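Local coordinates for N-isopropylammelide isopropylaminohydrolase (Burkholderia multivorans ATCC 17616, PDB 6NBO), which belongs to the amidohydrolase family of metal-dependent enzymes and holds zinc ions in a domain of the TIM-barrel type, at residues Leu173-Leu178 with Glu209-Gly214; Ala200-Phe205 with Leu234-Ala239; Arg213-His218 with Leu240-Lys245. All coordinates share one frame; numbering follows the deposited sequence.

The three interactions follow one another around the wall of the barrel. Interactions 1 and 2 both use helix 197-211 and have centres about 14 Å apart; they meet where L174 CD1 packs on L204 CD2 at 4.2 Å. Interaction 3, whose centre lies about 12 Å from that of interaction 1 and 9 Å from that of interaction 2, shares R213 and G214 with interaction 1. F205 of interaction 2 packs its ring atom CD2 against M242 SD at 3.6 Å, and T237 O lies 2.9 Å from M242 N, a probable hydrogen bond. Only the segments of interaction 3 include a zinc ligand, H218, near the C-terminal end of strand 215-219.

Interaction 1: Leu173-Leu178 with Glu209-Gly214; sequences LLADAL and ERYGRG. With EDO (1,2-ethanediol), chain K.
L178 and Y211 have the nearest CA atoms of the two segments, 7.1 Å apart, where helix 170-180 passes the C-terminal end of helix 197-211. The chain then leaves the second helix through a Schellman motif at G212, whose positive phi of 63° suits glycine.

Y211 supplies the broad surface. L178 lays its CB over one face of the phenol ring, 4.3 Å from the centroid, in a CH-pi contact displaced toward the rim. Its chi2 is extended (-179°) and sets L178 CD1 3.9 Å from Y211 CD1. A175 is small enough for its CB to sit against Y211 CE1 at 3.7 Å, one turn earlier on the helix. The phenol hydroxyl meets one water, which lies 2.7 Å from D176 OD1, to which it donates, and 2.8 Å from Y211 OH, linking the helices at the surface.

R213 joins the contact from the loop after the helix. Its NH2 donates to L178 O over 3.2 Å from above the carbonyl plane, at an N-H...O angle of 144°, while NH1 adds a weak bond to the same oxygen. NE bonds weakly to Y211 O, and NH1 weakly to A182 O. A long, multiply donating side chain suits this place, because it can serve carbonyl oxygens near the ends of both helices; their partial negative charge probably favours the guanidinium. Such side-by-side packing of successive outer helices, tied by a residue of the loop leading into the next strand, belongs to the helical shell of a TIM barrel.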
ATOM      1  N   LEU A 173       8.356 -21.563  -8.560  1.00 30.37           N
ATOM      2  CA  LEU A 173       7.192 -21.301  -7.730  1.00 28.53           C
ATOM      3  C   LEU A 173       6.697 -19.875  -7.916  1.00 27.87           C
ATOM      4  O   LEU A 173       5.489 -19.633  -7.977  1.00 25.42           O
ATOM      5  CB  LEU A 173       7.544 -21.562  -6.268  1.00 26.71           C
ATOM      6  CG  LEU A 173       6.401 -21.618  -5.279  1.00 32.14           C
ATOM      7  CD1 LEU A 173       5.449 -22.777  -5.631  1.00 32.77           C
ATOM      8  CD2 LEU A 173       7.003 -21.805  -3.914  1.00 36.90           C
ATOM      9  N   LEU A 174       7.624 -18.919  -7.998  1.00 26.40           N
ATOM     10  CA  LEU A 174       7.254 -17.528  -8.225  1.00 26.78           C
ATOM     11  C   LEU A 174       6.582 -17.354  -9.576  1.00 25.17           C
ATOM     12  O   LEU A 174       5.628 -16.577  -9.706  1.00 26.95           O
ATOM     13  CB  LEU A 174       8.500 -16.640  -8.128  1.00 25.02           C
ATOM     14  CG  LEU A 174       9.096 -16.487  -6.723  1.00 30.21           C
ATOM     15  CD1 LEU A 174      10.465 -15.768  -6.743  1.00 23.16           C
ATOM     16  CD2 LEU A 174       8.120 -15.739  -5.820  1.00 22.03           C
ATOM     17  N   ALA A 175       7.078 -18.052 -10.602  1.00 26.46           N
ATOM     18  CA  ALA A 175       6.396 -18.044 -11.891  1.00 28.94           C
ATOM     19  C   ALA A 175       4.985 -18.600 -11.758  1.00 28.92           C
ATOM     20  O   ALA A 175       4.026 -18.037 -12.302  1.00 30.05           O
ATOM     21  CB  ALA A 175       7.201 -18.846 -12.915  1.00 27.77           C
ATOM     22  N   ASP A 176       4.841 -19.722 -11.046  1.00 28.79           N
ATOM     23  CA  ASP A 176       3.512 -20.281 -10.795  1.00 31.42           C
ATOM     24  C   ASP A 176       2.620 -19.283 -10.072  1.00 27.19           C
ATOM     25  O   ASP A 176       1.412 -19.225 -10.327  1.00 26.58           O
ATOM     26  CB  ASP A 176       3.617 -21.564  -9.971  1.00 29.58           C
ATOM     27  CG  ASP A 176       4.257 -22.691 -10.736  1.00 38.96           C
ATOM     28  OD1 ASP A 176       4.428 -22.553 -11.967  1.00 41.30           O
ATOM     29  OD2 ASP A 176       4.591 -23.711 -10.103  1.00 41.91           O
ATOM     30  N   ALA A 177       3.193 -18.495  -9.157  1.00 25.41           N
ATOM     31  CA  ALA A 177       2.393 -17.526  -8.416  1.00 27.76           C
ATOM     32  C   ALA A 177       1.834 -16.461  -9.350  1.00 27.05           C
ATOM     33  O   ALA A 177       0.659 -16.088  -9.255  1.00 26.67           O
ATOM     34  CB  ALA A 177       3.235 -16.876  -7.311  1.00 22.92           C
ATOM     35  N   LEU A 178       2.676 -15.930 -10.239  1.00 22.24           N
ATOM     36  CA  LEU A 178       2.188 -14.961 -11.217  1.00 25.42           C
ATOM     37  C   LEU A 178       1.106 -15.573 -12.093  1.00 29.31           C
ATOM     38  O   LEU A 178       0.060 -14.955 -12.329  1.00 27.18           O
ATOM     39  CB  LEU A 178       3.345 -14.450 -12.075  1.00 28.37           C
ATOM     40  CG  LEU A 178       4.472 -13.764 -11.309  1.00 27.92           C
ATOM     41  CD1 LEU A 178       5.544 -13.278 -12.274  1.00 25.53           C
ATOM     42  CD2 LEU A 178       3.945 -12.614 -10.468  1.00 25.25           C
ATOM     43  N   GLU A 209       9.577 -10.406 -16.517  1.00 31.68           N
ATOM     44  CA  GLU A 209       9.514 -10.131 -17.948  1.00 37.71           C
ATOM     45  C   GLU A 209       8.734 -11.216 -18.676  1.00 39.58           C
ATOM     46  O   GLU A 209       7.988 -10.930 -19.617  1.00 39.38           O
ATOM     47  CB  GLU A 209      10.930 -10.015 -18.518  1.00 38.57           C
ATOM     48  CG  GLU A 209      10.994  -9.723 -20.010  1.00 59.13           C
ATOM     49  CD  GLU A 209      11.067  -8.235 -20.312  1.00 80.21           C
ATOM     50  OE1 GLU A 209      10.639  -7.423 -19.461  1.00 79.01           O
ATOM     51  OE2 GLU A 209      11.563  -7.881 -21.404  1.00 91.85           O
ATOM     52  N   ARG A 210       8.888 -12.466 -18.238  1.00 34.91           N
ATOM     53  CA  ARG A 210       8.193 -13.571 -18.890  0.53 39.00           C
ATOM     54  C   ARG A 210       6.681 -13.431 -18.781  1.00 36.33           C
ATOM     55  O   ARG A 210       5.954 -13.779 -19.716  1.00 32.53           O
ATOM     56  CB  ARG A 210       8.649 -14.900 -18.292  0.53 40.25           C
ATOM     57  CG  ARG A 210       7.762 -16.088 -18.644  0.53 50.39           C
ATOM     58  CD  ARG A 210       8.569 -17.374 -18.619  0.53 54.24           C
ATOM     59  NE  ARG A 210       9.439 -17.419 -17.449  0.53 52.77           N
ATOM     60  CZ  ARG A 210       9.288 -18.259 -16.432  0.53 47.36           C
ATOM     61  NH1 ARG A 210       8.307 -19.156 -16.440  0.53 51.88           N
ATOM     62  NH2 ARG A 210      10.128 -18.206 -15.413  0.53 23.29           N
ATOM     63  N   TYR A 211       6.186 -12.924 -17.657  1.00 31.63           N
ATOM     64  CA  TYR A 211       4.758 -12.731 -17.463  1.00 33.01           C
ATOM     65  C   TYR A 211       4.327 -11.295 -17.720  1.00 33.33           C
ATOM     66  O   TYR A 211       3.146 -10.980 -17.551  1.00 32.11           O
ATOM     67  CB  TYR A 211       4.363 -13.171 -16.040  1.00 29.53           C
ATOM     68  CG  TYR A 211       4.463 -14.677 -15.912  1.00 34.23           C
ATOM     69  CD1 TYR A 211       5.661 -15.287 -15.579  1.00 32.13           C
ATOM     70  CD2 TYR A 211       3.369 -15.492 -16.205  1.00 38.44           C
ATOM     71  CE1 TYR A 211       5.761 -16.667 -15.499  1.00 37.95           C
ATOM     72  CE2 TYR A 211       3.454 -16.865 -16.133  1.00 37.99           C
ATOM     73  CZ  TYR A 211       4.650 -17.453 -15.783  1.00 41.05           C
ATOM     74  OH  TYR A 211       4.731 -18.827 -15.711  1.00 40.94           O
ATOM     75  N   GLY A 212       5.245 -10.435 -18.147  1.00 32.50           N
ATOM     76  CA  GLY A 212       4.933  -9.040 -18.402  1.00 36.35           C
ATOM     77  C   GLY A 212       4.497  -8.274 -17.174  1.00 34.06           C
ATOM     78  O   GLY A 212       3.646  -7.380 -17.270  1.00 30.70           O
ATOM     79  N   ARG A 213       5.066  -8.590 -16.017  1.00 28.11           N
ATOM     80  CA  ARG A 213       4.623  -7.994 -14.765  1.00 28.39           C
ATOM     81  C   ARG A 213       5.677  -7.046 -14.220  1.00 32.29           C
ATOM     82  O   ARG A 213       6.856  -7.118 -14.571  1.00 28.81           O
ATOM     83  CB  ARG A 213       4.323  -9.057 -13.703  1.00 31.24           C
ATOM     84  CG  ARG A 213       3.405 -10.164 -14.160  1.00 30.25           C
ATOM     85  CD  ARG A 213       2.000  -9.694 -14.498  1.00 33.25           C
ATOM     86  NE  ARG A 213       1.251 -10.839 -15.003  1.00 35.22           N
ATOM     87  CZ  ARG A 213       0.699 -11.757 -14.220  1.00 38.93           C
ATOM     88  NH1 ARG A 213       0.789 -11.644 -12.903  1.00 36.55           N
ATOM     89  NH2 ARG A 213       0.063 -12.789 -14.750  1.00 38.35           N
ATOM     90  N   GLY A 214       5.225  -6.157 -13.343  1.00 25.79           N
ATOM     91  CA  GLY A 214       6.119  -5.307 -12.598  1.00 24.24           C
ATOM     92  C   GLY A 214       6.670  -6.006 -11.372  1.00 25.69           C
ATOM     93  O   GLY A 214       6.345  -7.156 -11.066  1.00 24.18           O
TER
HETATM   94  C1  EDO K 410       2.122  -4.200 -13.395  1.00 48.62           C
HETATM   95  O1  EDO K 410       2.563  -5.410 -14.001  1.00 37.03           O
HETATM   96  C2  EDO K 410       3.227  -3.163 -13.357  1.00 41.99           C
HETATM   97  O2  EDO K 410       2.742  -2.104 -12.535  1.00 42.18           O
HETATM   98  O   HOH W   1       4.187 -21.160 -14.284  1.00 55.05           O

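Interaction 2: Ala200-Phe205 with Leu234-Ala239; sequences AVDVLF and LQRTAA
R236 reaches across to V201, D202 and F205, and carries most of this contact between helices 197-211 and 223-239. The two segments run in roughly the same direction, their axes 10.7 Å apart at closest and crossing at -38°.

The arginine starts in apolar surroundings. Its CB lies 4.0 Å from V201 CG1 and about as far from the CD1 corner of the F205 ring. CG, anti to the backbone N (chi1 -152°), comes over one face of that ring, 3.6 Å from F205 CG, and makes a CH-pi contact offset toward the rim. CD then passes D202 OD1 at 3.5 Å. NE, placed by an extended chi3, forms a long salt bridge with D202 OD1 at 3.4 Å; the aspartate and arginine side chains cross at about a right angle, with carboxylate and guanidinium planes 71° apart, so they do not pair flat and two-pronged. NH1 and NH2 lie past the carboxylate, R236 NH1 4.9 Å from D202 OD1. NE also gives a weak bond to a water that donates to D202 O, bridging to the facing backbone.

Arginine suits this boundary because its methylenes cover an aromatic ring while NE meets the acidic D202 near the surface. Deeper in, T237 OG1 touches F205 CZ at 3.5 Å; this hydroxyl is hydrogen-bonded to I233 O of its own helix, which probably makes a place beside an aromatic carbon tolerable. F205 also packs on L215 and V246 of the strands beneath, an aromatic wedge between two successive outer helices and the parallel strands of a TIM barrel.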
ATOM      1  N   ALA A 200      20.668 -12.611  -8.656  1.00 25.81           N
ATOM      2  CA  ALA A 200      19.341 -12.420  -8.077  1.00 29.36           C
ATOM      3  C   ALA A 200      18.516 -11.433  -8.900  1.00 29.60           C
ATOM      4  O   ALA A 200      17.353 -11.698  -9.226  1.00 24.33           O
ATOM      5  CB  ALA A 200      19.463 -11.952  -6.626  1.00 27.55           C
ATOM      6  N   VAL A 201      19.103 -10.296  -9.266  1.00 25.68           N
ATOM      7  CA  VAL A 201      18.347  -9.313 -10.031  1.00 27.28           C
ATOM      8  C   VAL A 201      17.975  -9.873 -11.401  1.00 30.11           C
ATOM      9  O   VAL A 201      16.857  -9.666 -11.890  1.00 29.37           O
ATOM     10  CB  VAL A 201      19.145  -8.002 -10.135  1.00 31.19           C
ATOM     11  CG1 VAL A 201      18.537  -7.083 -11.167  1.00 39.26           C
ATOM     12  CG2 VAL A 201      19.197  -7.323  -8.768  1.00 26.77           C
ATOM     13  N   ASP A 202      18.895 -10.590 -12.041  1.00 30.35           N
ATOM     14  CA  ASP A 202      18.596 -11.149 -13.353  1.00 30.68           C
ATOM     15  C   ASP A 202      17.509 -12.221 -13.265  1.00 30.21           C
ATOM     16  O   ASP A 202      16.625 -12.285 -14.127  1.00 28.81           O
ATOM     17  CB  ASP A 202      19.869 -11.714 -13.980  1.00 28.34           C
ATOM     18  CG  ASP A 202      20.860 -10.625 -14.422  1.00 41.92           C
ATOM     19  OD1 ASP A 202      20.511  -9.421 -14.443  1.00 43.58           O
ATOM     20  OD2 ASP A 202      22.002 -10.988 -14.746  1.00 41.79           O
ATOM     21  N   VAL A 203      17.534 -13.059 -12.227  1.00 26.08           N
ATOM     22  CA  VAL A 203      16.507 -14.097 -12.099  1.00 29.72           C
ATOM     23  C   VAL A 203      15.130 -13.466 -11.910  1.00 27.12           C
ATOM     24  O   VAL A 203      14.162 -13.817 -12.597  1.00 27.10           O
ATOM     25  CB  VAL A 203      16.851 -15.064 -10.950  1.00 24.99           C
ATOM     26  CG1 VAL A 203      15.625 -15.891 -10.552  1.00 30.25           C
ATOM     27  CG2 VAL A 203      18.006 -15.996 -11.352  1.00 30.55           C
ATOM     28  N   LEU A 204      15.025 -12.513 -10.987  1.00 25.08           N
ATOM     29  CA  LEU A 204      13.738 -11.884 -10.711  1.00 24.16           C
ATOM     30  C   LEU A 204      13.215 -11.116 -11.925  1.00 27.81           C
ATOM     31  O   LEU A 204      12.043 -11.246 -12.294  1.00 24.21           O
ATOM     32  CB  LEU A 204      13.873 -10.955  -9.508  1.00 23.95           C
ATOM     33  CG  LEU A 204      14.044 -11.628  -8.151  1.00 30.32           C
ATOM     34  CD1 LEU A 204      14.358 -10.570  -7.093  1.00 28.99           C
ATOM     35  CD2 LEU A 204      12.780 -12.413  -7.796  1.00 27.26           C
ATOM     36  N   PHE A 205      14.058 -10.286 -12.551  1.00 24.73           N
ATOM     37  CA  PHE A 205      13.567  -9.553 -13.717  1.00 25.09           C
ATOM     38  C   PHE A 205      13.209 -10.497 -14.858  1.00 29.76           C
ATOM     39  O   PHE A 205      12.283 -10.215 -15.629  1.00 30.98           O
ATOM     40  CB  PHE A 205      14.585  -8.498 -14.176  1.00 22.65           C
ATOM     41  CG  PHE A 205      14.441  -7.187 -13.453  1.00 30.01           C
ATOM     42  CD1 PHE A 205      14.997  -7.010 -12.195  1.00 31.75           C
ATOM     43  CD2 PHE A 205      13.699  -6.149 -14.008  1.00 29.01           C
ATOM     44  CE1 PHE A 205      14.843  -5.804 -11.507  1.00 33.70           C
ATOM     45  CE2 PHE A 205      13.547  -4.947 -13.340  1.00 30.47           C
ATOM     46  CZ  PHE A 205      14.115  -4.771 -12.083  1.00 30.04           C
ATOM     47  N   LEU A 234      17.988  -0.459 -10.815  1.00 26.53           N
ATOM     48  CA  LEU A 234      17.638   0.611 -11.747  1.00 27.50           C
ATOM     49  C   LEU A 234      18.257   0.378 -13.125  1.00 29.02           C
ATOM     50  O   LEU A 234      17.636   0.686 -14.150  1.00 31.16           O
ATOM     51  CB  LEU A 234      18.081   1.962 -11.177  1.00 30.62           C
ATOM     52  CG  LEU A 234      17.420   2.373  -9.852  1.00 30.01           C
ATOM     53  CD1 LEU A 234      18.002   3.675  -9.339  1.00 30.56           C
ATOM     54  CD2 LEU A 234      15.910   2.489 -10.013  1.00 31.76           C
ATOM     55  N   GLN A 235      19.487  -0.145 -13.170  1.00 33.12           N
ATOM     56  CA  GLN A 235      20.101  -0.500 -14.451  1.00 34.85           C
ATOM     57  C   GLN A 235      19.231  -1.480 -15.222  1.00 36.54           C
ATOM     58  O   GLN A 235      18.988  -1.310 -16.423  1.00 32.22           O
ATOM     59  CB  GLN A 235      21.477  -1.122 -14.229  1.00 34.51           C
ATOM     60  CG  GLN A 235      22.584  -0.174 -13.895  1.00 37.35           C
ATOM     61  CD  GLN A 235      23.929  -0.861 -14.055  1.00 50.77           C
ATOM     62  OE1 GLN A 235      24.142  -1.599 -15.016  1.00 53.46           O
ATOM     63  NE2 GLN A 235      24.830  -0.641 -13.107  1.00 54.34           N
ATOM     64  N   ARG A 236      18.783  -2.537 -14.547  1.00 30.79           N
ATOM     65  CA  ARG A 236      17.960  -3.543 -15.199  1.00 32.64           C
ATOM     66  C   ARG A 236      16.614  -2.956 -15.612  1.00 34.67           C
ATOM     67  O   ARG A 236      16.110  -3.241 -16.707  1.00 32.21           O
ATOM     68  CB  ARG A 236      17.773  -4.737 -14.256  1.00 34.80           C
ATOM     69  CG  ARG A 236      17.549  -6.054 -14.963  1.00 46.31           C
ATOM     70  CD  ARG A 236      18.835  -6.536 -15.632  1.00 64.34           C
ATOM     71  NE  ARG A 236      18.573  -7.595 -16.603  1.00 75.38           N
ATOM     72  CZ  ARG A 236      18.727  -7.458 -17.918  1.00 91.74           C
ATOM     73  NH1 ARG A 236      18.458  -8.475 -18.726  1.00 98.01           N
ATOM     74  NH2 ARG A 236      19.163  -6.310 -18.429  1.00 90.29           N
ATOM     75  N   THR A 237      16.025  -2.126 -14.748  1.00 30.12           N
ATOM     76  CA  THR A 237      14.758  -1.467 -15.068  1.00 30.31           C
ATOM     77  C   THR A 237      14.866  -0.666 -16.359  1.00 33.54           C
ATOM     78  O   THR A 237      13.979  -0.720 -17.220  1.00 31.84           O
ATOM     79  CB  THR A 237      14.348  -0.542 -13.920  1.00 26.93           C
ATOM     80  OG1 THR A 237      14.224  -1.297 -12.707  1.00 28.76           O
ATOM     81  CG2 THR A 237      13.020   0.137 -14.240  1.00 29.80           C
ATOM     82  N   ALA A 238      15.942   0.105 -16.493  1.00 29.20           N
ATOM     83  CA  ALA A 238      16.151   0.897 -17.700  1.00 35.73           C
ATOM     84  C   ALA A 238      16.423   0.004 -18.904  1.00 42.34           C
ATOM     85  O   ALA A 238      15.859   0.216 -19.983  1.00 39.80           O
ATOM     86  CB  ALA A 238      17.306   1.875 -17.491  1.00 37.26           C
ATOM     87  N   ALA A 239      17.287  -1.001 -18.737  1.00 41.38           N
ATOM     88  CA  ALA A 239      17.665  -1.851 -19.864  1.00 44.90           C
ATOM     89  C   ALA A 239      16.455  -2.574 -20.454  1.00 44.32           C
ATOM     90  O   ALA A 239      16.346  -2.725 -21.677  1.00 43.89           O
ATOM     91  CB  ALA A 239      18.738  -2.849 -19.426  1.00 42.81           C
TER
HETATM   92  O   HOH W   2      16.784 -10.379 -16.540  1.00 43.89           O

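Interaction 3: Arg213-His218 with Leu240-Lys245; sequences RGLDLH and LGMQHK. With ZN (zinc ion), chain B; EDO (1,2-ethanediol), chain K.
L215 and K245 join the two segments by a main-chain hydrogen bond, L215 N to K245 O at 2.9 Å, in which the donor lies nearly on the extension of the C=O bond. This is the tight part. G214 CA comes within 3.0 Å of the same oxygen, an approach that suits glycine, which puts only hydrogens there. M242 packs beside this bond: its chain turns at chi3 (69°), which sets CE 3.6 Å from L215 CD1 and 3.2 Å from R213 O. A flexible, unbranched thioether fits this buried corner, where M242 also meets F205.

The other side is looser and wetter. K245, exposed at the end of the type II turn from M242, runs its methylenes past the glycine toward a 1,2-ethanediol, probably from the crystallisation liquor, 3.6 Å from K245 CG to C2. That molecule's O1 accepts a bond from G214 N at 2.8 Å. The lysine's NZ bonds to G212 O and to a water that donates to R213 O.

Farther along, H218 NE2 binds one zinc ion at 2.3 Å, with H65, H67 and D304 as its other protein ligands. The chemistry thus divides: an ordinary backbone bond begins the parallel pairing that continues from L215 to T247, whereas the lysine's amino group, presumably charged, is met by a carbonyl and water, consistent with a solvent-side position away from the metal.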
ATOM      1  N   ARG A 213       5.066  -8.590 -16.017  1.00 28.11           N
ATOM      2  CA  ARG A 213       4.623  -7.994 -14.765  1.00 28.39           C
ATOM      3  C   ARG A 213       5.677  -7.046 -14.220  1.00 32.29           C
ATOM      4  O   ARG A 213       6.856  -7.118 -14.571  1.00 28.81           O
ATOM      5  CB  ARG A 213       4.323  -9.057 -13.703  1.00 31.24           C
ATOM      6  CG  ARG A 213       3.405 -10.164 -14.160  1.00 30.25           C
ATOM      7  CD  ARG A 213       2.000  -9.694 -14.498  1.00 33.25           C
ATOM      8  NE  ARG A 213       1.251 -10.839 -15.003  1.00 35.22           N
ATOM      9  CZ  ARG A 213       0.699 -11.757 -14.220  1.00 38.93           C
ATOM     10  NH1 ARG A 213       0.789 -11.644 -12.903  1.00 36.55           N
ATOM     11  NH2 ARG A 213       0.063 -12.789 -14.750  1.00 38.35           N
ATOM     12  N   GLY A 214       5.225  -6.157 -13.343  1.00 25.79           N
ATOM     13  CA  GLY A 214       6.119  -5.307 -12.598  1.00 24.24           C
ATOM     14  C   GLY A 214       6.670  -6.006 -11.372  1.00 25.69           C
ATOM     15  O   GLY A 214       6.345  -7.156 -11.066  1.00 24.18           O
ATOM     16  N   LEU A 215       7.525  -5.277 -10.649  1.00 22.34           N
ATOM     17  CA  LEU A 215       8.169  -5.786  -9.446  1.00 22.46           C
ATOM     18  C   LEU A 215       8.056  -4.765  -8.325  1.00 22.73           C
ATOM     19  O   LEU A 215       8.029  -3.553  -8.562  1.00 27.28           O
ATOM     20  CB  LEU A 215       9.657  -6.101  -9.669  1.00 21.71           C
ATOM     21  CG  LEU A 215       9.968  -7.089 -10.789  1.00 23.08           C
ATOM     22  CD1 LEU A 215      10.277  -6.342 -12.084  1.00 23.09           C
ATOM     23  CD2 LEU A 215      11.117  -7.957 -10.369  1.00 29.37           C
ATOM     24  N   ASP A 216       7.987  -5.276  -7.098  1.00 24.03           N
ATOM     25  CA  ASP A 216       8.032  -4.446  -5.896  1.00 26.36           C
ATOM     26  C   ASP A 216       9.002  -5.147  -4.958  1.00 24.28           C
ATOM     27  O   ASP A 216       8.679  -6.206  -4.411  1.00 22.72           O
ATOM     28  CB  ASP A 216       6.639  -4.288  -5.265  1.00 22.90           C
ATOM     29  CG  ASP A 216       6.625  -3.363  -4.056  1.00 25.56           C
ATOM     30  OD1 ASP A 216       7.620  -3.318  -3.306  1.00 23.20           O
ATOM     31  OD2 ASP A 216       5.601  -2.673  -3.846  1.00 24.47           O
ATOM     32  N   LEU A 217      10.177  -4.552  -4.764  1.00 20.72           N
ATOM     33  CA  LEU A 217      11.306  -5.219  -4.126  1.00 22.33           C
ATOM     34  C   LEU A 217      11.560  -4.613  -2.751  1.00 23.13           C
ATOM     35  O   LEU A 217      11.683  -3.395  -2.628  1.00 24.89           O
ATOM     36  CB  LEU A 217      12.557  -5.099  -5.009  1.00 18.59           C
ATOM     37  CG  LEU A 217      12.381  -5.668  -6.418  1.00 22.09           C
ATOM     38  CD1 LEU A 217      13.587  -5.352  -7.280  1.00 29.25           C
ATOM     39  CD2 LEU A 217      12.131  -7.179  -6.365  1.00 26.83           C
ATOM     40  N   HIS A 218      11.620  -5.467  -1.719  1.00 21.70           N
ATOM     41  CA  HIS A 218      12.054  -5.046  -0.391  1.00 22.84           C
ATOM     42  C   HIS A 218      13.556  -4.777  -0.414  1.00 23.61           C
ATOM     43  O   HIS A 218      14.342  -5.678  -0.715  1.00 26.46           O
ATOM     44  CB  HIS A 218      11.764  -6.135   0.652  1.00 24.00           C
ATOM     45  CG  HIS A 218      10.334  -6.232   1.088  1.00 26.78           C
ATOM     46  ND1 HIS A 218       9.321  -6.625   0.241  1.00 27.55           N
ATOM     47  CD2 HIS A 218       9.755  -6.041   2.302  1.00 25.29           C
ATOM     48  CE1 HIS A 218       8.176  -6.651   0.905  1.00 30.49           C
ATOM     49  NE2 HIS A 218       8.414  -6.302   2.159  1.00 29.62           N
ATOM     50  N   LEU A 240      15.531  -3.014 -19.612  1.00 33.88           N
ATOM     51  CA  LEU A 240      14.335  -3.708 -20.074  1.00 35.72           C
ATOM     52  C   LEU A 240      13.176  -2.769 -20.395  1.00 41.11           C
ATOM     53  O   LEU A 240      12.085  -3.244 -20.727  1.00 43.76           O
ATOM     54  CB  LEU A 240      13.894  -4.736 -19.032  1.00 41.96           C
ATOM     55  CG  LEU A 240      14.910  -5.858 -18.817  1.00 41.41           C
ATOM     56  CD1 LEU A 240      14.466  -6.784 -17.693  1.00 39.71           C
ATOM     57  CD2 LEU A 240      15.108  -6.633 -20.115  1.00 45.88           C
ATOM     58  N   GLY A 241      13.385  -1.458 -20.312  1.00 40.55           N
ATOM     59  CA  GLY A 241      12.298  -0.523 -20.554  1.00 42.20           C
ATOM     60  C   GLY A 241      11.116  -0.714 -19.628  1.00 39.77           C
ATOM     61  O   GLY A 241       9.965  -0.576 -20.058  1.00 43.64           O
ATOM     62  N   MET A 242      11.370  -1.023 -18.361  1.00 42.52           N
ATOM     63  CA  MET A 242      10.281  -1.290 -17.419  1.00 39.33           C
ATOM     64  C   MET A 242       9.848  -0.029 -16.681  1.00 46.37           C
ATOM     65  O   MET A 242       9.772   0.036 -15.454  1.00 37.45           O
ATOM     66  CB  MET A 242      10.684  -2.397 -16.461  1.00 32.53           C
ATOM     67  CG  MET A 242      10.749  -3.738 -17.164  1.00 38.28           C
ATOM     68  SD  MET A 242      10.891  -5.115 -16.044  1.00 53.43           S
ATOM     69  CE  MET A 242       9.270  -5.096 -15.281  1.00 52.02           C
ATOM     70  N   GLN A 243       9.520   0.968 -17.497  1.00 47.85           N
ATOM     71  CA  GLN A 243       9.035   2.265 -17.050  1.00 46.03           C
ATOM     72  C   GLN A 243       7.799   2.140 -16.174  1.00 39.60           C
ATOM     73  O   GLN A 243       6.803   1.529 -16.567  1.00 39.61           O
ATOM     74  CB  GLN A 243       8.706   3.105 -18.289  1.00 51.43           C
ATOM     75  CG  GLN A 243       8.461   4.560 -18.027  1.00 61.94           C
ATOM     76  CD  GLN A 243       9.732   5.292 -17.679  1.00 65.03           C
ATOM     77  OE1 GLN A 243      10.828   4.754 -17.839  1.00 64.60           O
ATOM     78  NE2 GLN A 243       9.596   6.523 -17.193  1.00 61.48           N
ATOM     79  N   HIS A 244       7.856   2.758 -14.992  1.00 32.86           N
ATOM     80  CA  HIS A 244       6.711   2.793 -14.089  0.59 29.09           C
ATOM     81  C   HIS A 244       6.219   1.387 -13.736  1.00 31.73           C
ATOM     82  O   HIS A 244       5.029   1.188 -13.480  1.00 32.55           O
ATOM     83  CB  HIS A 244       5.557   3.623 -14.684  0.59 33.39           C
ATOM     84  CG  HIS A 244       5.874   5.080 -14.892  0.59 34.64           C
ATOM     85  ND1 HIS A 244       6.340   5.580 -16.088  0.59 43.91           N
ATOM     86  CD2 HIS A 244       5.744   6.149 -14.070  0.59 37.85           C
ATOM     87  CE1 HIS A 244       6.508   6.889 -15.989  0.59 24.11           C
ATOM     88  NE2 HIS A 244       6.154   7.260 -14.776  0.59 30.09           N
ATOM     89  N   LYS A 245       7.108   0.405 -13.745  1.00 27.20           N
ATOM     90  CA  LYS A 245       6.743  -0.953 -13.368  1.00 27.33           C
ATOM     91  C   LYS A 245       7.547  -1.491 -12.195  1.00 29.02           C
ATOM     92  O   LYS A 245       7.339  -2.645 -11.802  1.00 29.97           O
ATOM     93  CB  LYS A 245       6.899  -1.898 -14.566  1.00 33.06           C
ATOM     94  CG  LYS A 245       5.741  -1.802 -15.552  1.00 41.63           C
ATOM     95  CD  LYS A 245       5.946  -2.726 -16.734  1.00 57.93           C
ATOM     96  CE  LYS A 245       4.875  -3.801 -16.808  1.00 60.22           C
ATOM     97  NZ  LYS A 245       5.122  -4.713 -17.966  1.00 64.99           N
TER
HETATM   98 ZN    ZN B 401       7.227  -5.473   3.909  0.76 29.78          ZN
HETATM   99  C1  EDO K 410       2.122  -4.200 -13.395  1.00 48.62           C
HETATM  100  O1  EDO K 410       2.563  -5.410 -14.001  1.00 37.03           O
HETATM  101  C2  EDO K 410       3.227  -3.163 -13.357  1.00 41.99           C
HETATM  102  O2  EDO K 410       2.742  -2.104 -12.535  1.00 42.18           O
HETATM  103  O   HOH W   3       7.469  -6.836 -17.473  1.00 51.01           O